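Local coordinates for protein Niban 2 (Homo sapiens, PDB 7CTP) that may help suppress apoptosis and may promote melanoma cell invasion, this chain being the larger, PH-domain-containing part of the protein, at residues Ala55-Arg60 with Glu473-Lys478. Numbering follows the deposited sequence.
Sequences AQLLWR and ERVLKK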
loop_
_atom_site.group_PDB
_atom_site.type_symbol
_atom_site.label_atom_id
_atom_site.label_comp_id
_atom_site.label_asym_id
_atom_site.label_seq_id
_atom_site.Cartn_x
_atom_site.Cartn_y
_atom_site.Cartn_z
ATOM N N ALA A 55 2.630 21.936 1.950
ATOM C CA ALA A 55 1.720 21.706 3.059
ATOM C C ALA A 55 1.872 22.808 4.102
ATOM O O ALA A 55 2.862 23.545 4.132
ATOM C CB ALA A 55 1.978 20.341 3.693
ATOM N N GLN A 56 0.860 22.919 4.964
ATOM C CA GLN A 56 0.923 23.859 6.076
ATOM C C GLN A 56 1.667 23.261 7.258
ATOM O O GLN A 56 2.439 23.958 7.928
ATOM C CB GLN A 56 -0.485 24.281 6.487
ATOM C CG GLN A 56 -1.292 24.867 5.360
ATOM C CD GLN A 56 -1.372 26.368 5.421
ATOM O OE1 GLN A 56 -0.447 27.028 5.886
ATOM N NE2 GLN A 56 -2.490 26.922 4.956
ATOM N N LEU A 57 1.449 21.976 7.528
ATOM C CA LEU A 57 2.219 21.306 8.563
ATOM C C LEU A 57 3.636 21.053 8.071
ATOM O O LEU A 57 3.893 20.960 6.864
ATOM C CB LEU A 57 1.559 19.980 8.966
ATOM C CG LEU A 57 0.233 20.056 9.729
ATOM C CD1 LEU A 57 -0.409 18.677 9.874
ATOM C CD2 LEU A 57 0.459 20.668 11.099
ATOM N N LEU A 58 4.562 20.969 9.014
ATOM C CA LEU A 58 5.919 20.562 8.696
ATOM C C LEU A 58 5.989 19.042 8.636
ATOM O O LEU A 58 5.176 18.343 9.245
ATOM C CB LEU A 58 6.898 21.090 9.738
ATOM C CG LEU A 58 6.850 22.599 9.958
ATOM C CD1 LEU A 58 7.884 22.998 10.984
ATOM C CD2 LEU A 58 7.070 23.334 8.643
ATOM N N TRP A 59 6.961 18.537 7.884
ATOM C CA TRP A 59 7.198 17.106 7.751
ATOM C C TRP A 59 8.550 16.766 8.369
ATOM O O TRP A 59 9.543 17.459 8.122
ATOM C CB TRP A 59 7.157 16.667 6.281
ATOM C CG TRP A 59 5.870 16.997 5.541
ATOM C CD1 TRP A 59 4.709 17.488 6.076
ATOM C CD2 TRP A 59 5.623 16.844 4.132
ATOM N NE1 TRP A 59 3.761 17.653 5.089
ATOM C CE2 TRP A 59 4.297 17.264 3.888
ATOM C CE3 TRP A 59 6.396 16.393 3.053
ATOM C CZ2 TRP A 59 3.727 17.247 2.611
ATOM C CZ3 TRP A 59 5.827 16.380 1.785
ATOM C CH2 TRP A 59 4.506 16.803 1.577
ATOM N N ARG A 60 8.572 15.714 9.180
ATOM C CA ARG A 60 9.794 15.249 9.821
ATOM C C ARG A 60 10.831 14.881 8.766
ATOM O O ARG A 60 10.515 14.218 7.775
ATOM C CB ARG A 60 9.447 14.053 10.706
ATOM C CG ARG A 60 10.550 13.484 11.533
ATOM C CD ARG A 60 10.071 12.186 12.179
ATOM N NE ARG A 60 8.869 12.400 12.990
ATOM C CZ ARG A 60 8.866 13.009 14.172
ATOM N NH1 ARG A 60 10.003 13.448 14.700
ATOM N NH2 ARG A 60 7.725 13.173 14.837
ATOM N N GLU A 473 -3.139 25.631 19.240
ATOM C CA GLU A 473 -4.177 26.212 18.395
ATOM C C GLU A 473 -3.645 26.520 16.997
ATOM O O GLU A 473 -4.373 26.387 16.006
ATOM C CB GLU A 473 -4.749 27.466 19.059
ATOM C CG GLU A 473 -6.186 27.803 18.673
ATOM C CD GLU A 473 -7.180 26.689 18.989
ATOM O OE1 GLU A 473 -7.080 26.067 20.070
ATOM O OE2 GLU A 473 -8.068 26.441 18.141
ATOM N N ARG A 474 -2.370 26.918 16.894
ATOM C CA ARG A 474 -1.769 27.157 15.584
ATOM C C ARG A 474 -1.621 25.862 14.796
ATOM O O ARG A 474 -1.835 25.843 13.577
ATOM C CB ARG A 474 -0.402 27.822 15.730
ATOM C CG ARG A 474 -0.441 29.326 15.889
ATOM C CD ARG A 474 0.951 29.876 16.153
ATOM N NE ARG A 474 1.823 29.788 14.983
ATOM C CZ ARG A 474 3.146 29.664 15.048
ATOM N NH1 ARG A 474 3.752 29.611 16.229
ATOM N NH2 ARG A 474 3.867 29.591 13.934
ATOM N N VAL A 475 -1.212 24.785 15.467
ATOM C CA VAL A 475 -1.021 23.513 14.778
ATOM C C VAL A 475 -2.363 22.938 14.345
ATOM O O VAL A 475 -2.484 22.344 13.266
ATOM C CB VAL A 475 -0.224 22.543 15.674
ATOM C CG1 VAL A 475 -0.105 21.160 15.026
ATOM C CG2 VAL A 475 1.156 23.116 15.950
ATOM N N LEU A 476 -3.400 23.126 15.163
ATOM C CA LEU A 476 -4.729 22.651 14.796
ATOM C C LEU A 476 -5.242 23.325 13.524
ATOM O O LEU A 476 -5.897 22.680 12.694
ATOM C CB LEU A 476 -5.704 22.873 15.954
ATOM C CG LEU A 476 -5.526 21.994 17.194
ATOM C CD1 LEU A 476 -6.443 22.482 18.320
ATOM C CD2 LEU A 476 -5.778 20.508 16.885
ATOM N N LYS A 477 -4.966 24.623 13.345
ATOM C CA LYS A 477 -5.414 25.279 12.114
ATOM C C LYS A 477 -4.634 24.770 10.907
ATOM O O LYS A 477 -5.215 24.551 9.837
ATOM C CB LYS A 477 -5.312 26.807 12.232
ATOM C CG LYS A 477 -6.130 27.363 13.390
ATOM C CD LYS A 477 -6.747 28.737 13.159
ATOM C CE LYS A 477 -7.524 29.198 14.403
ATOM N NZ LYS A 477 -6.646 29.606 15.549
ATOM N N LYS A 478 -3.325 24.545 11.066
ATOM C CA LYS A 478 -2.562 23.923 9.985
ATOM C C LYS A 478 -3.071 22.513 9.711
ATOM O O LYS A 478 -3.180 22.099 8.549
ATOM C CB LYS A 478 -1.070 23.899 10.320
ATOM C CG LYS A 478 -0.442 25.288 10.522
ATOM C CD LYS A 478 0.993 25.171 11.020
ATOM C CE LYS A 478 1.584 26.540 11.359
ATOM N NZ LYS A 478 1.779 27.384 10.147
#
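Leu57 and Lys478 make the closest approach between two side chains of the loop 55-60 and the helical turn 473-478: CD2 of Leu57 comes to 3.7 Å from CB of Lys478. The same methyl reaches CG1 of Val475 at 4.0 Å, so one branch of the leucine touches two side chains three residues apart on the helix. The leucine and valine side chains cross at about a right angle. In Leu57, chi1 (-69°) sets CG anti to the carbonyl carbon and chi2 (171°) then turns CD2 to the helix. Gln56 supplies the other part of the interface, its CB lying 3.9 Å from CB of Lys478. From there the lysine chain runs extended past the loop backbone, with CD 3.6 Å from O of Gln56, before bending at its last torsion. NZ ends 4.1 Å from that same oxygen; no hydrogen bond links the two segments, and the contact rests on van der Waals packing against the aliphatic part of Lys478 and against Val475. With Leu57 cut back to an alanine, CG1 of Val475 and CB of Lys478 would probably lose their shared methyl partner, opening a gap between loop and helix. Polar bonds from outside the two segments add to this: one turn further along the helix, the Asp482 carboxylate accepts the backbone N-H of Gln56 on OD1 and that of Leu57 on OD2, while Thr446 OG1 bonds the N-H of Leu58. The contact sets the connection between helix 10-48 and strand 70-77 of the PH domain against the long helix 464-511. Helix 422-455 adjoins the loop through Thr446, which also touches Leu57, while Val475 packs on Phe364 of helix 342-378.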